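Local coordinates for isocitrate dehydrogenase [NAD] subunit 1 (Saccharomyces cerevisiae, PDB 3BLX) that forms, with subunit 2, the allosteric mitochondrial enzyme that oxidatively decarboxylates isocitrate to 2-oxoglutarate with NAD+ in the citric acid cycle, and also binds RNA, at the interface of chains A and B. Residues are numbered along the deposited sequence; one frame, centred on the assembly and turned at random. Chains: chain A, Isocitrate dehydrogenase [NAD] subunit 1; chain B, Isocitrate dehydrogenase [NAD] subunit 2.

Contact 1 and contact 2 have C-alpha centres about 21 Å apart on one IDH1–IDH2 interface of the octamer, and they share no residue. They look pseudo-symmetric: in contact 1 the B helix 221-230 presents B:Asp222 to the A helix 237-251, and in contact 2 the A helix 216-225 presents A:Asp217 to the B helix 244-258. Where B supplies B:Asp252, the sequence match in A is A:Asn245. Contact 2 therefore looks like the metal- and isocitrate-binding side, and contact 1 like its counterpart pocket, plausibly regulatory. Both are lined by residues of both subunits, which could couple them through the heterodimer.

Contact 1: the interface of chains A and B. Residues chain A 84, 87-88, 135, 241, 245, 276; chain B 189-190, 220, 222.
Near the start of helix 221-230, B:Asp222 faces the A helix 237-251 with its CA 6.4 Å from the CA of both A:Thr241 and A:Asn245, two residues one helical turn apart. In this member of the isocitrate/isopropylmalate dehydrogenase family the subunit-spanning pocket uses B:Lys189 and B:Asp222, active-site positions by similarity, and is plausibly the regulatory counterpart of the catalytic site. The B:Asp222 side chain crosses that of A:Thr241 at about a right angle; hydroxyl OG1 of A:Thr241 lies 3.4 Å from carboxylate OD2 of B:Asp222, at best a weak hydrogen bond and a doubtful one, because the model is too tight here. From the other helical turn the A:Asn245 amide approaches obliquely, its plane 60° from the carboxylate, and ND2 comes to 3.3 Å from the B:Asp222 carbonyl O.

B:Lys189 lies between two carboxylates and pairs loosely with each: its bent chain brings the ammonium NZ to B:Asp222 OD1 in a long, weak bond within B, and to A:Glu135 OE2 at 3.6 Å. A:Glu135, CG anti to the backbone N (chi1 -170°) and extended beyond it, crosses obliquely beside the end of the lysine chain.

The methyl of A:Thr88 meets B:Lys189 tip to tip, CG2 lying 3.8 Å from CE and 4.0 Å from B:Leu220 CD1. A:Thr88 is held by a bond within A: OG1, set between the backbone N and the carbonyl carbon, donates to the A:Pro84 carbonyl O at 3.0 Å, tilted 25° from the carbonyl plane.

Contact 2: the interface of chains A and B. Residues chain A 217-218, 221; chain B 252, 256, 260-262.
The carboxylates of A:Asp217 and B:Asp252 face each other across the subunit boundary, their planes turned about 40° apart. Over one face of the B:Asp252 group lies the A:Asp217 side chain, with CB 4.1 Å from B:Asp252 OD2; over the opposite face sits the methyl CD1 of B:Leu262, 3.9 Å from B:Asp252 CG. A:Asp217 places CG between its backbone N and carbonyl carbon, folding back so that OD1 can use its anti lone pair, away from OD2, to accept the backbone N-H of A:Asn218 at 2.7 Å, bent to 129° at the hydrogen.

In this isocitrate/isopropylmalate dehydrogenase family member both aspartates are, by similarity, ligands of the divalent metal, magnesium or manganese, and A:Asp217 also of isocitrate; the structure is apo, so neither ligand is seen. No polar atom of A bonds to one of B here. A:Asp217 OD1 and B:Asp252 OD2 stay 4.4 Å apart, a pairing of like groups that a bound cation would be expected to bridge.

Beyond the acidic pair the contact is mainly apolar and centres on A:Met221, one turn further along helix 216-225. Its CG is anti to the backbone N, and the chain runs straight through chi2 before bending at chi3 (82°). That course carries CG past the B:Asp252 carbonyl O at 3.3 Å and alongside helix 244-258, 3.7 Å from B:Gly256 CA. The sulphur SD then reaches the segment that follows this helix: it approaches B:Leu262 obliquely, 3.5 Å from CD2, and lies equally near, 3.5 Å, to B:Ser261 CA, while the terminal methyl CE turns toward the same backbone.

Contact 1: the interface of chains A and B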
loop_
_atom_site.group_PDB
_atom_site.type_symbol
_atom_site.label_atom_id
_atom_site.label_comp_id
_atom_site.label_asym_id
_atom_site.label_seq_id
_atom_site.Cartn_x
_atom_site.Cartn_y
_atom_site.Cartn_z
ATOM N N PRO A 84 -35.717 10.000 30.891
ATOM C CA PRO A 84 -34.383 10.544 30.593
ATOM C C PRO A 84 -33.620 9.673 29.584
ATOM O O PRO A 84 -32.819 10.206 28.812
ATOM C CB PRO A 84 -33.681 10.551 31.970
ATOM C CG PRO A 84 -34.783 10.512 32.977
ATOM C CD PRO A 84 -35.893 9.719 32.329
ATOM N N GLN A 87 -34.448 10.431 25.756
ATOM C CA GLN A 87 -33.990 11.773 25.378
ATOM C C GLN A 87 -32.478 11.855 25.134
ATOM O O GLN A 87 -32.004 12.736 24.429
ATOM C CB GLN A 87 -34.444 12.832 26.411
ATOM C CG GLN A 87 -35.979 12.968 26.559
ATOM C CD GLN A 87 -36.415 13.859 27.740
ATOM O OE1 GLN A 87 -35.581 14.374 28.500
ATOM N NE2 GLN A 87 -37.731 14.036 27.889
ATOM N N THR A 88 -31.723 10.933 25.713
ATOM C CA THR A 88 -30.262 10.992 25.609
ATOM C C THR A 88 -29.670 10.004 24.590
ATOM O O THR A 88 -28.498 10.096 24.250
ATOM C CB THR A 88 -29.575 10.812 26.985
ATOM O OG1 THR A 88 -30.111 9.666 27.647
ATOM C CG2 THR A 88 -29.826 12.000 27.853
ATOM N N GLU A 135 -19.686 7.720 23.314
ATOM C CA GLU A 135 -20.668 7.596 24.376
ATOM C C GLU A 135 -21.492 6.291 24.277
ATOM O O GLU A 135 -21.834 5.665 25.285
ATOM C CB GLU A 135 -21.573 8.836 24.381
ATOM C CG GLU A 135 -22.475 8.938 25.596
ATOM C CD GLU A 135 -23.122 10.315 25.755
ATOM O OE1 GLU A 135 -22.460 11.327 25.437
ATOM O OE2 GLU A 135 -24.287 10.384 26.220
ATOM N N THR A 241 -25.508 16.163 21.358
ATOM C CA THR A 241 -26.599 16.511 22.211
ATOM C C THR A 241 -26.491 17.973 22.642
ATOM O O THR A 241 -27.464 18.703 22.605
ATOM C CB THR A 241 -26.604 15.600 23.441
ATOM O OG1 THR A 241 -27.577 14.563 23.254
ATOM C CG2 THR A 241 -26.913 16.391 24.723
ATOM N N ASN A 245 -29.077 21.055 21.396
ATOM C CA ASN A 245 -29.959 21.754 22.291
ATOM C C ASN A 245 -29.784 23.233 22.176
ATOM O O ASN A 245 -30.721 23.984 22.403
ATOM C CB ASN A 245 -29.807 21.281 23.742
ATOM C CG ASN A 245 -30.599 20.038 24.007
ATOM O OD1 ASN A 245 -31.802 19.999 23.766
ATOM N ND2 ASN A 245 -29.929 19.001 24.478
ATOM N N VAL A 276 -36.660 17.207 24.564
ATOM C CA VAL A 276 -35.947 17.163 25.839
ATOM C C VAL A 276 -36.604 17.899 27.028
ATOM O O VAL A 276 -36.708 17.342 28.147
ATOM C CB VAL A 276 -34.486 17.656 25.645
ATOM C CG1 VAL A 276 -33.554 16.483 25.279
ATOM C CG2 VAL A 276 -34.443 18.743 24.573
ATOM N N LYS B 189 -24.721 14.089 32.890
ATOM C CA LYS B 189 -25.275 13.387 31.721
ATOM C C LYS B 189 -25.993 12.100 32.200
ATOM O O LYS B 189 -25.803 11.679 33.340
ATOM C CB LYS B 189 -24.176 13.082 30.692
ATOM C CG LYS B 189 -24.537 13.389 29.243
ATOM C CD LYS B 189 -25.966 12.946 28.919
ATOM C CE LYS B 189 -26.127 12.506 27.462
ATOM N NZ LYS B 189 -25.912 13.594 26.468
ATOM N N SER B 190 -26.822 11.505 31.336
ATOM C CA SER B 190 -27.755 10.436 31.727
ATOM C C SER B 190 -27.251 9.561 32.872
ATOM O O SER B 190 -26.428 8.689 32.669
ATOM C CB SER B 190 -28.108 9.556 30.530
ATOM O OG SER B 190 -29.043 8.566 30.907
ATOM N N LEU B 220 -30.110 17.394 33.790
ATOM C CA LEU B 220 -29.409 16.793 32.654
ATOM C C LEU B 220 -28.750 17.913 31.903
ATOM O O LEU B 220 -29.366 18.946 31.706
ATOM C CB LEU B 220 -30.361 16.051 31.711
ATOM C CG LEU B 220 -30.798 14.625 32.049
ATOM C CD1 LEU B 220 -31.494 13.974 30.848
ATOM C CD2 LEU B 220 -29.612 13.785 32.520
ATOM N N ASP B 222 -28.271 18.215 28.873
ATOM C CA ASP B 222 -29.167 18.527 27.746
ATOM C C ASP B 222 -30.190 19.601 28.120
ATOM O O ASP B 222 -30.396 20.550 27.377
ATOM C CB ASP B 222 -29.970 17.308 27.283
ATOM C CG ASP B 222 -29.116 16.095 26.974
ATOM O OD1 ASP B 222 -28.139 15.836 27.704
ATOM O OD2 ASP B 222 -29.455 15.377 26.006
#

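Contact 2: the interface of chains A and B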
loop_
_atom_site.group_PDB
_atom_site.type_symbol
_atom_site.label_atom_id
_atom_site.label_comp_id
_atom_site.label_asym_id
_atom_site.label_seq_id
_atom_site.Cartn_x
_atom_site.Cartn_y
_atom_site.Cartn_z
ATOM N N ASP A 217 -15.780 23.655 22.575
ATOM C CA ASP A 217 -16.102 24.746 23.498
ATOM C C ASP A 217 -16.276 26.105 22.805
ATOM O O ASP A 217 -17.204 26.847 23.111
ATOM C CB ASP A 217 -15.118 24.830 24.679
ATOM C CG ASP A 217 -13.681 24.738 24.250
ATOM O OD1 ASP A 217 -13.344 25.275 23.177
ATOM O OD2 ASP A 217 -12.876 24.133 24.990
ATOM N N ASN A 218 -15.382 26.426 21.884
ATOM C CA ASN A 218 -15.549 27.566 20.994
ATOM C C ASN A 218 -16.806 27.473 20.096
ATOM O O ASN A 218 -17.417 28.467 19.780
ATOM C CB ASN A 218 -14.275 27.755 20.145
ATOM C CG ASN A 218 -14.288 29.050 19.318
ATOM O OD1 ASN A 218 -14.042 29.023 18.111
ATOM N ND2 ASN A 218 -14.560 30.183 19.971
ATOM N N MET A 221 -19.870 28.534 22.273
ATOM C CA MET A 221 -19.919 29.977 22.395
ATOM C C MET A 221 -20.348 30.609 21.070
ATOM O O MET A 221 -21.222 31.459 21.016
ATOM C CB MET A 221 -18.558 30.507 22.797
ATOM C CG MET A 221 -18.540 32.004 23.106
ATOM S SD MET A 221 -16.894 32.693 23.300
ATOM C CE MET A 221 -16.426 32.945 21.581
ATOM N N ASP B 252 -17.902 28.295 28.480
ATOM C CA ASP B 252 -17.733 29.067 27.239
ATOM C C ASP B 252 -19.073 29.421 26.577
ATOM O O ASP B 252 -19.195 30.416 25.875
ATOM C CB ASP B 252 -16.821 28.323 26.245
ATOM C CG ASP B 252 -15.333 28.700 26.390
ATOM O OD1 ASP B 252 -14.824 28.827 27.534
ATOM O OD2 ASP B 252 -14.660 28.853 25.341
ATOM N N GLY B 256 -20.740 33.203 26.075
ATOM C CA GLY B 256 -21.395 33.550 24.821
ATOM C C GLY B 256 -22.749 34.197 25.085
ATOM O O GLY B 256 -23.231 35.007 24.289
ATOM N N GLY B 260 -20.837 37.311 24.194
ATOM C CA GLY B 260 -20.547 36.915 22.822
ATOM C C GLY B 260 -19.074 36.615 22.615
ATOM O O GLY B 260 -18.622 36.508 21.472
ATOM N N SER B 261 -18.326 36.486 23.718
ATOM C CA SER B 261 -16.895 36.185 23.662
ATOM C C SER B 261 -16.301 36.080 25.047
ATOM O O SER B 261 -16.955 36.404 26.042
ATOM C CB SER B 261 -16.137 37.274 22.898
ATOM O OG SER B 261 -15.817 38.353 23.769
ATOM N N LEU B 262 -15.040 35.662 25.113
ATOM C CA LEU B 262 -14.344 35.569 26.406
ATOM C C LEU B 262 -13.782 36.903 26.907
ATOM O O LEU B 262 -13.143 36.951 27.972
ATOM C CB LEU B 262 -13.214 34.533 26.352
ATOM C CG LEU B 262 -13.506 33.070 26.012
ATOM C CD1 LEU B 262 -14.755 32.568 26.702
ATOM C CD2 LEU B 262 -13.619 32.880 24.513
#